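Local coordinates for conserved hypothetical protein TM1158 (PDB 1O1Y) that probably acts as a class I glutamine amidotransferase, freeing ammonia from the side-chain amide of glutamine for transfer to an acceptor that is not known, at residues K135-F140 / S231-M236; Q148-T153 / Y169-G173; E122-Y126 / L214-A218. All blocks are in the same frame, centred on the assembly; numbering follows the deposited sequence.

Interaction 1: residues K135-F140 / S231-M236; sequences KFFREF and SLLERM. With SO4 (sulfate ion), chain F.
The ring of Phe136 lies between Met236, a selenomethionine whose CG sits over the rim of one face 4.1 Å from CD1 of Phe136, and the CG of Lys135 near the rim of the other. At the ring's edge comes the carbonyl oxygen of Arg235. Phe137 turns one face to Leu232, whose CD1 makes a CH-pi contact 3.9 Å from the ring centroid, while Phe140 lays a face over CD1 of Phe137 and meets CB of Leu232 with its edge. Leu232 suits this place because its CG stands anti to the backbone N (chi1 176°), which carries the branched end to Phe137 and, through CD1, to CB of Phe136. These flat and branched apolar groups join the loop segment 135-140, with its type I turn from Phe137 to Phe140, to helix 211-237, with Val180 of strand 179-182 also touching Phe136, Phe137 and Met236.

On the more exposed side, the guanidinium of Arg235 has CB of Arg138 over one face and a sulfate at its edge. Its NH1 and NH2 give straight hydrogen bonds, both at 176°, to sulfate O4 at 2.8 Å and O1 at 2.9 Å. In one of two deposited conformers, the carboxylate of Glu139 comes from the opposite direction and forms a salt bridge with Arg235, the two planes 24° apart; the bent bonds from NE and NH2 are weak, and their shortness makes the detail doubtful. Arg138 NH1 reaches sulfate O2 at 3.1 Å, while its NH2 holds the carbonyl of Asp133. An alanine in place of Arg235 is likely to leave Glu139 without its charged mate and the sulfate with Arg138 alone from this pair of segments. Together the two arginines offer N-H donors to an anion, here a sulfate probably taken from the crystallisation liquor.

Interaction 2: residues Q148-T153 / Y169-G173; sequences QWHGDT and YENQG. With SO4 (sulfate ion), chain C.
Gln148 reaches Gln172 from the opposite direction, its NE2 donating to OE1 of Gln172 at 2.9 Å with a fairly straight N-H (160°). The acceptor lies in the amide plane of Gln148, but the donor stands above the carbonyl plane of Gln172, the two amides being turned 51° apart. The long, neutral amide suits this buried site because it can bond at one end and lie against apolar neighbours along its length. Next come Trp149 and His150, which form a classic beta bulge against Glu122. With CG between the backbone N and carbonyl carbon (chi1 77°), His150 brings the edge of its ring, led by CE1, toward the face of Tyr169 in an offset edge-to-face pair, centroids 5.4 Å apart. Its ND1 donates to the carbonyl O of Asp152 at 2.6 Å, and NE2 is bonded to Glu122, which also accepts from NE2 of Gln172. In this flavodoxin-like fold, the contact ties the end of strand 143-150 to the loop before strand 173-176. Gly151 N and Asp152 N both donate to O2 of a sulfate, probably from the crystallisation liquor, and Gly151 N also to its O1. Thr153 ends the walk: its CG2 touches Tyr169 CD1 at 3.8 Å, and its hydroxyl accepts from a water that in turn accepts from Asn171 N, and donates to a second that donates to Asn171 O.

Interaction 3: residues E122-Y126 / L214-A218; sequences EIGWY and LLETA
Trp125 lays its indole against helix 211-237, with CG2 of Thr217 over the five-membered ring, 3.5 Å from the centroid and only 9° off its normal, a well-centred CH-pi contact. This joins the helix to the sheet of the flavodoxin-like fold, at the point where strand 122-123 gives way to strand 125-130. Farther along the indole, CZ2 of Trp125 comes 3.5 Å from CA of Ala218, whose small methyl lets the helix backbone approach so closely. Near the pyrrole, Leu214 CD2 packs against CD1 of Trp125 and lies 3.7 Å from CA of Gly124. NE1 of Trp125 also donates to Leu214 O at 3.2 Å, in the carbonyl plane and on a lone pair though tilted 23° from the indole plane, which helps to set the ring's rotation; that oxygen already accepts the helix bond from Ala218 N.

Gly124 is where the chain turns its corner. With its positive phi, a CB there would jam against the carbonyl oxygen of Ile123, so glycine is the natural residue. Outside the two segments, Phe147 and Arg145 of strand 143-150 and Met193 of helix 190-199 also touch Trp125. The threonine suits its spot: while CG2 of Thr217, anti to the backbone N, bears on the ring, its OG1 turns aside to bond the carbonyl O of Leu213, one turn back in the helix.

How the interactions relate
Going from the N terminus, the chain first meets the 122-126 half of interaction 3, then the 135-140 half of interaction 1. Interaction 2 closes first, when 169-173 returns to 148-153 after 15 residues that include strand 161-165; it is nested inside the larger loops of both others. Helix 211-237 then closes interaction 3 with 214-218 and, about 23 Å away between centres, interaction 1 with 231-236. These two cross, so the one helix holds both the corner at strand 122-123 and the loop before strand 143-150. Interactions 2 and 3 touch where Gln148 N lies 2.8 Å from Gly124 O, a probable hydrogen bond between neighbouring chain segments.

Interaction 1: residues K135-F140 / S231-M236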
loop_
_atom_site.group_PDB
_atom_site.type_symbol
_atom_site.label_atom_id
_atom_site.label_comp_id
_atom_site.label_asym_id
_atom_site.label_seq_id
_atom_site.Cartn_x
_atom_site.Cartn_y
_atom_site.Cartn_z
ATOM N N LYS A 135 16.783 -3.489 -4.923
ATOM C CA LYS A 135 16.538 -3.588 -6.352
ATOM C C LYS A 135 15.116 -3.226 -6.780
ATOM O O LYS A 135 14.933 -2.704 -7.880
ATOM C CB LYS A 135 16.845 -5.011 -6.833
ATOM C CG LYS A 135 15.889 -6.091 -6.302
ATOM C CD LYS A 135 16.293 -7.491 -6.855
ATOM C CE LYS A 135 15.401 -8.584 -6.288
ATOM N NZ LYS A 135 15.780 -9.915 -6.889
ATOM N N PHE A 136 14.127 -3.504 -5.947
ATOM C CA PHE A 136 12.737 -3.241 -6.327
ATOM C C PHE A 136 12.504 -1.752 -6.568
ATOM O O PHE A 136 11.614 -1.388 -7.308
ATOM C CB PHE A 136 11.735 -3.713 -5.262
ATOM C CG PHE A 136 11.674 -5.193 -5.108
ATOM C CD1 PHE A 136 11.665 -6.027 -6.227
ATOM C CD2 PHE A 136 11.615 -5.776 -3.852
ATOM C CE1 PHE A 136 11.592 -7.394 -6.113
ATOM C CE2 PHE A 136 11.555 -7.184 -3.736
ATOM C CZ PHE A 136 11.540 -7.976 -4.866
ATOM N N PHE A 137 13.284 -0.925 -5.860
ATOM C CA PHE A 137 13.122 0.528 -5.869
ATOM C C PHE A 137 14.271 1.241 -6.572
ATOM O O PHE A 137 14.436 2.442 -6.414
ATOM C CB PHE A 137 12.945 1.028 -4.441
ATOM C CG PHE A 137 11.656 0.564 -3.831
ATOM C CD1 PHE A 137 10.489 1.212 -4.115
ATOM C CD2 PHE A 137 11.594 -0.607 -3.084
ATOM C CE1 PHE A 137 9.284 0.803 -3.567
ATOM C CE2 PHE A 137 10.362 -1.023 -2.543
ATOM C CZ PHE A 137 9.236 -0.335 -2.787
ATOM N N ARG A 138 15.051 0.511 -7.356
ATOM C CA ARG A 138 16.197 1.088 -8.020
ATOM C C ARG A 138 15.900 2.317 -8.871
ATOM O O ARG A 138 16.718 3.244 -8.955
ATOM C CB ARG A 138 16.904 0.018 -8.849
ATOM C CG ARG A 138 18.365 0.290 -9.180
ATOM C CD ARG A 138 19.290 -0.996 -9.077
ATOM N NE ARG A 138 19.316 -1.666 -7.741
ATOM C CZ ARG A 138 19.688 -2.946 -7.534
ATOM N NH1 ARG A 138 20.029 -3.725 -8.540
ATOM N NH2 ARG A 138 19.697 -3.470 -6.317
ATOM N N GLU A 139 14.717 2.381 -9.476
ATOM C CA GLU A 139 14.363 3.521 -10.317
ATOM C C GLU A 139 13.875 4.714 -9.518
ATOM O O GLU A 139 13.700 5.807 -10.097
ATOM C CB GLU A 139 13.246 3.149 -11.290
ATOM C CG GLU A 139 13.739 2.354 -12.477
ATOM C CD GLU A 139 14.230 0.978 -12.099
ATOM O OE1 GLU A 139 15.373 0.627 -12.483
ATOM O OE2 GLU A 139 13.462 0.248 -11.422
ATOM N N PHE A 140 13.658 4.534 -8.207
ATOM C CA PHE A 140 13.050 5.590 -7.399
ATOM C C PHE A 140 14.126 6.612 -7.038
ATOM O O PHE A 140 15.273 6.243 -6.821
ATOM C CB PHE A 140 12.420 5.021 -6.119
ATOM C CG PHE A 140 11.074 4.355 -6.324
ATOM C CD1 PHE A 140 10.930 3.276 -7.174
ATOM C CD2 PHE A 140 9.982 4.773 -5.591
ATOM C CE1 PHE A 140 9.701 2.678 -7.333
ATOM C CE2 PHE A 140 8.762 4.164 -5.738
ATOM C CZ PHE A 140 8.610 3.120 -6.635
ATOM N N SER A 231 7.533 0.521 -12.631
ATOM C CA SER A 231 8.859 -0.062 -12.437
ATOM C C SER A 231 8.819 -1.041 -11.267
ATOM O O SER A 231 9.406 -2.125 -11.352
ATOM C CB SER A 231 9.929 1.012 -12.204
ATOM O OG SER A 231 10.125 1.734 -13.421
ATOM N N LEU A 232 8.273 -0.591 -10.144
ATOM C CA LEU A 232 8.125 -1.427 -8.957
ATOM C C LEU A 232 7.411 -2.750 -9.294
ATOM O O LEU A 232 7.899 -3.825 -8.955
ATOM C CB LEU A 232 7.427 -0.682 -7.821
ATOM C CG LEU A 232 7.127 -1.520 -6.554
ATOM C CD1 LEU A 232 8.463 -2.020 -5.926
ATOM C CD2 LEU A 232 6.319 -0.687 -5.633
ATOM N N LEU A 233 6.265 -2.646 -9.948
ATOM C CA LEU A 233 5.442 -3.811 -10.244
ATOM C C LEU A 233 6.153 -4.763 -11.172
ATOM O O LEU A 233 6.160 -5.971 -10.929
ATOM C CB LEU A 233 4.103 -3.373 -10.813
ATOM C CG LEU A 233 3.169 -2.654 -9.849
ATOM C CD1 LEU A 233 2.063 -1.978 -10.653
ATOM C CD2 LEU A 233 2.584 -3.551 -8.761
ATOM N N GLU A 234 6.823 -4.234 -12.198
ATOM C CA GLU A 234 7.533 -5.085 -13.102
ATOM C C GLU A 234 8.625 -5.861 -12.383
ATOM O O GLU A 234 8.847 -7.041 -12.651
ATOM C CB GLU A 234 8.132 -4.267 -14.256
ATOM C CG GLU A 234 7.059 -3.696 -15.214
ATOM C CD GLU A 234 7.627 -2.629 -16.161
ATOM O OE1 GLU A 234 6.836 -1.890 -16.794
ATOM O OE2 GLU A 234 8.865 -2.563 -16.290
ATOM N N ARG A 235 9.336 -5.184 -11.507
ATOM C CA ARG A 235 10.411 -5.825 -10.782
ATOM C C ARG A 235 9.897 -6.868 -9.785
ATOM O O ARG A 235 10.500 -7.934 -9.619
ATOM C CB ARG A 235 11.238 -4.755 -10.076
ATOM C CG ARG A 235 12.283 -4.118 -10.963
ATOM C CD ARG A 235 12.870 -2.855 -10.358
ATOM N NE ARG A 235 13.784 -2.243 -11.304
ATOM C CZ ARG A 235 15.075 -2.516 -11.393
ATOM N NH1 ARG A 235 15.648 -3.444 -10.649
ATOM N NH2 ARG A 235 15.780 -1.914 -12.348
HETATM N N MSE A 236 8.769 -6.584 -9.161
HETATM C CA MSE A 236 8.208 -7.526 -8.163
HETATM C C MSE A 236 7.750 -8.827 -8.786
HETATM O O MSE A 236 7.928 -9.872 -8.176
HETATM C CB MSE A 236 7.075 -6.922 -7.398
HETATM C CG MSE A 236 7.573 -5.870 -6.425
HETATM SE SE MSE A 236 6.170 -5.140 -5.338
HETATM C CE MSE A 236 5.991 -6.774 -4.150
HETATM S S SO4 F . 19.184 -3.597 -12.016
HETATM O O1 SO4 F . 18.653 -2.390 -12.523
HETATM O O2 SO4 F . 20.535 -3.288 -11.565
HETATM O O3 SO4 F . 19.345 -4.639 -12.982
HETATM O O4 SO4 F . 18.352 -4.064 -10.975
#

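Interaction 2: residues Q148-T153 / Y169-G173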
loop_
_atom_site.group_PDB
_atom_site.type_symbol
_atom_site.label_atom_id
_atom_site.label_comp_id
_atom_site.label_asym_id
_atom_site.label_seq_id
_atom_site.Cartn_x
_atom_site.Cartn_y
_atom_site.Cartn_z
ATOM N N GLN A 148 -0.061 10.704 1.451
ATOM C CA GLN A 148 -0.183 10.073 2.766
ATOM C C GLN A 148 -1.575 10.255 3.291
ATOM O O GLN A 148 -2.203 11.325 3.134
ATOM C CB GLN A 148 0.752 10.733 3.789
ATOM C CG GLN A 148 2.240 10.584 3.445
ATOM C CD GLN A 148 2.808 9.237 3.827
ATOM O OE1 GLN A 148 2.070 8.272 4.059
ATOM N NE2 GLN A 148 4.148 9.165 3.900
ATOM N N TRP A 149 -2.064 9.234 3.961
ATOM C CA TRP A 149 -3.297 9.348 4.697
ATOM C C TRP A 149 -3.275 8.368 5.869
ATOM O O TRP A 149 -3.923 7.332 5.845
ATOM C CB TRP A 149 -4.506 9.082 3.801
ATOM C CG TRP A 149 -5.789 9.685 4.381
ATOM C CD1 TRP A 149 -6.252 9.571 5.656
ATOM C CD2 TRP A 149 -6.730 10.523 3.693
ATOM N NE1 TRP A 149 -7.413 10.293 5.802
ATOM C CE2 TRP A 149 -7.736 10.865 4.604
ATOM C CE3 TRP A 149 -6.812 11.024 2.399
ATOM C CZ2 TRP A 149 -8.817 11.675 4.246
ATOM C CZ3 TRP A 149 -7.891 11.811 2.050
ATOM C CH2 TRP A 149 -8.866 12.128 2.964
ATOM N N HIS A 150 -2.531 8.710 6.917
ATOM C CA HIS A 150 -2.339 7.767 8.021
ATOM C C HIS A 150 -2.052 8.499 9.319
ATOM O O HIS A 150 -1.428 9.548 9.328
ATOM C CB HIS A 150 -1.216 6.755 7.704
ATOM C CG HIS A 150 0.167 7.305 7.861
ATOM N ND1 HIS A 150 0.928 7.093 8.998
ATOM C CD2 HIS A 150 0.917 8.090 7.049
ATOM C CE1 HIS A 150 2.081 7.731 8.875
ATOM N NE2 HIS A 150 2.090 8.362 7.711
ATOM N N GLY A 151 -2.481 7.870 10.402
ATOM C CA GLY A 151 -2.184 8.285 11.744
ATOM C C GLY A 151 -1.321 7.298 12.501
ATOM O O GLY A 151 -0.754 7.674 13.512
ATOM N N ASP A 152 -1.261 6.062 12.044
ATOM C CA ASP A 152 -0.464 5.034 12.726
ATOM C C ASP A 152 0.850 4.855 12.005
ATOM O O ASP A 152 1.010 5.193 10.815
ATOM C CB ASP A 152 -1.181 3.690 12.766
ATOM C CG ASP A 152 -2.269 3.608 13.844
ATOM O OD1 ASP A 152 -2.515 4.594 14.614
ATOM O OD2 ASP A 152 -2.961 2.553 13.948
ATOM N N THR A 153 1.798 4.319 12.743
ATOM C CA THR A 153 3.093 3.886 12.202
ATOM C C THR A 153 3.541 2.564 12.834
ATOM O O THR A 153 2.775 1.890 13.485
ATOM C CB THR A 153 4.139 5.060 12.385
ATOM O OG1 THR A 153 5.342 4.795 11.634
ATOM C CG2 THR A 153 4.539 5.234 13.798
ATOM N N TYR A 169 8.209 10.398 10.342
ATOM C CA TYR A 169 8.148 8.959 10.652
ATOM C C TYR A 169 9.376 8.269 10.091
ATOM O O TYR A 169 9.666 8.287 8.869
ATOM C CB TYR A 169 6.801 8.318 10.164
ATOM C CG TYR A 169 5.702 8.904 10.967
ATOM C CD1 TYR A 169 5.595 8.590 12.314
ATOM C CD2 TYR A 169 4.857 9.868 10.452
ATOM C CE1 TYR A 169 4.677 9.209 13.123
ATOM C CE2 TYR A 169 3.888 10.497 11.278
ATOM C CZ TYR A 169 3.812 10.132 12.621
ATOM O OH TYR A 169 2.940 10.668 13.536
ATOM N N GLU A 170 10.131 7.665 11.003
ATOM C CA GLU A 170 11.356 6.978 10.622
ATOM C C GLU A 170 11.062 5.839 9.628
ATOM O O GLU A 170 11.865 5.550 8.723
ATOM C CB GLU A 170 12.038 6.393 11.859
ATOM C CG GLU A 170 13.385 5.761 11.530
ATOM C CD GLU A 170 14.202 5.425 12.767
ATOM O OE1 GLU A 170 13.604 4.986 13.765
ATOM O OE2 GLU A 170 15.443 5.590 12.744
ATOM N N ASN A 171 9.932 5.164 9.819
ATOM C CA ASN A 171 9.625 3.971 9.016
ATOM C C ASN A 171 8.494 4.203 8.025
ATOM O O ASN A 171 7.332 4.190 8.381
ATOM C CB ASN A 171 9.344 2.788 9.945
ATOM C CG ASN A 171 10.482 2.513 10.880
ATOM O OD1 ASN A 171 11.645 2.426 10.450
ATOM N ND2 ASN A 171 10.174 2.340 12.178
ATOM N N GLN A 172 8.876 4.482 6.787
ATOM C CA GLN A 172 7.897 4.740 5.715
ATOM C C GLN A 172 7.766 3.576 4.768
ATOM O O GLN A 172 6.771 3.479 4.051
ATOM C CB GLN A 172 8.280 6.019 4.977
ATOM C CG GLN A 172 7.933 7.280 5.811
ATOM C CD GLN A 172 6.469 7.662 5.822
ATOM O OE1 GLN A 172 5.654 6.995 5.172
ATOM N NE2 GLN A 172 6.127 8.753 6.554
ATOM N N GLY A 173 8.779 2.738 4.670
ATOM C CA GLY A 173 8.719 1.602 3.753
ATOM C C GLY A 173 9.844 0.609 4.042
ATOM O O GLY A 173 10.927 0.998 4.515
HETATM S S SO4 C . -4.485 4.977 10.380
HETATM O O1 SO4 C . -5.080 6.298 10.345
HETATM O O2 SO4 C . -3.047 4.914 10.025
HETATM O O3 SO4 C . -5.192 4.214 9.352
HETATM O O4 SO4 C . -4.704 4.294 11.666
HETATM O O HOH W 1 8.045 5.356 12.068
HETATM O O HOH W 2 4.716 4.974 9.073
#

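Interaction 3: residues E122-Y126 / L214-A218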
loop_
_atom_site.group_PDB
_atom_site.type_symbol
_atom_site.label_atom_id
_atom_site.label_comp_id
_atom_site.label_asym_id
_atom_site.label_seq_id
_atom_site.Cartn_x
_atom_site.Cartn_y
_atom_site.Cartn_z
ATOM N N GLU A 122 -0.329 12.254 8.882
ATOM C CA GLU A 122 0.068 12.708 7.566
ATOM C C GLU A 122 -1.119 12.520 6.636
ATOM O O GLU A 122 -1.493 11.390 6.314
ATOM C CB GLU A 122 1.280 11.915 7.088
ATOM C CG GLU A 122 2.591 12.252 7.807
ATOM C CD GLU A 122 3.798 11.540 7.199
ATOM O OE1 GLU A 122 3.749 10.305 6.948
ATOM O OE2 GLU A 122 4.845 12.195 6.981
ATOM N N ILE A 123 -1.752 13.629 6.251
ATOM C CA ILE A 123 -2.846 13.584 5.313
ATOM C C ILE A 123 -2.525 14.637 4.261
ATOM O O ILE A 123 -2.548 15.835 4.533
ATOM C CB ILE A 123 -4.188 13.872 5.943
ATOM C CG1 ILE A 123 -4.487 12.860 7.050
ATOM C CG2 ILE A 123 -5.270 13.861 4.838
ATOM C CD1 ILE A 123 -5.764 13.150 7.825
ATOM N N GLY A 124 -2.156 14.172 3.080
ATOM C CA GLY A 124 -1.717 15.085 2.038
ATOM C C GLY A 124 -0.429 14.684 1.386
ATOM O O GLY A 124 -0.039 13.538 1.447
ATOM N N TRP A 125 0.267 15.669 0.804
ATOM C CA TRP A 125 1.453 15.366 0.005
ATOM C C TRP A 125 2.716 15.688 0.805
ATOM O O TRP A 125 2.835 16.788 1.357
ATOM C CB TRP A 125 1.373 16.187 -1.301
ATOM C CG TRP A 125 0.336 15.645 -2.227
ATOM C CD1 TRP A 125 -0.948 16.074 -2.369
ATOM C CD2 TRP A 125 0.498 14.557 -3.144
ATOM N NE1 TRP A 125 -1.592 15.312 -3.327
ATOM C CE2 TRP A 125 -0.726 14.383 -3.816
ATOM C CE3 TRP A 125 1.555 13.735 -3.488
ATOM C CZ2 TRP A 125 -0.913 13.418 -4.786
ATOM C CZ3 TRP A 125 1.381 12.784 -4.445
ATOM C CH2 TRP A 125 0.140 12.637 -5.102
ATOM N N TYR A 126 3.609 14.709 0.932
ATOM C CA TYR A 126 4.782 14.814 1.787
ATOM C C TYR A 126 5.948 14.183 1.074
ATOM O O TYR A 126 5.785 13.293 0.274
ATOM C CB TYR A 126 4.583 14.060 3.131
ATOM C CG TYR A 126 3.480 14.586 4.049
ATOM C CD1 TYR A 126 2.150 14.340 3.793
ATOM C CD2 TYR A 126 3.777 15.298 5.202
ATOM C CE1 TYR A 126 1.178 14.814 4.592
ATOM C CE2 TYR A 126 2.775 15.762 6.045
ATOM C CZ TYR A 126 1.467 15.503 5.738
ATOM O OH TYR A 126 0.440 15.970 6.562
ATOM N N LEU A 214 -4.888 19.202 -2.880
ATOM C CA LEU A 214 -4.635 17.785 -3.035
ATOM C C LEU A 214 -4.778 17.336 -4.501
ATOM O O LEU A 214 -4.001 16.520 -4.999
ATOM C CB LEU A 214 -5.592 16.937 -2.167
ATOM C CG LEU A 214 -5.574 17.148 -0.654
ATOM C CD1 LEU A 214 -6.545 16.169 -0.011
ATOM C CD2 LEU A 214 -4.203 16.859 -0.118
ATOM N N LEU A 215 -5.803 17.829 -5.172
ATOM C CA LEU A 215 -6.080 17.373 -6.529
ATOM C C LEU A 215 -5.055 17.964 -7.516
ATOM O O LEU A 215 -4.577 17.273 -8.414
ATOM C CB LEU A 215 -7.481 17.783 -6.949
ATOM C CG LEU A 215 -7.909 17.444 -8.359
ATOM C CD1 LEU A 215 -7.745 15.974 -8.664
ATOM C CD2 LEU A 215 -9.343 17.884 -8.551
ATOM N N GLU A 216 -4.741 19.240 -7.347
ATOM C CA GLU A 216 -3.791 19.899 -8.228
ATOM C C GLU A 216 -2.440 19.226 -8.117
ATOM O O GLU A 216 -1.797 18.946 -9.134
ATOM C CB GLU A 216 -3.644 21.369 -7.885
ATOM C CG GLU A 216 -4.765 22.200 -8.430
ATOM C CD GLU A 216 -4.665 23.659 -7.981
ATOM O OE1 GLU A 216 -3.618 24.056 -7.390
ATOM O OE2 GLU A 216 -5.648 24.393 -8.212
ATOM N N THR A 217 -2.026 18.894 -6.896
ATOM C CA THR A 217 -0.775 18.168 -6.738
ATOM C C THR A 217 -0.842 16.762 -7.353
ATOM O O THR A 217 0.150 16.284 -7.949
ATOM C CB THR A 217 -0.347 18.154 -5.271
ATOM O OG1 THR A 217 -0.220 19.528 -4.833
ATOM C CG2 THR A 217 0.976 17.515 -5.081
ATOM N N ALA A 218 -1.971 16.068 -7.187
ATOM C CA ALA A 218 -2.130 14.733 -7.795
ATOM C C ALA A 218 -1.912 14.842 -9.331
ATOM O O ALA A 218 -1.256 13.978 -9.932
ATOM C CB ALA A 218 -3.516 14.163 -7.503
#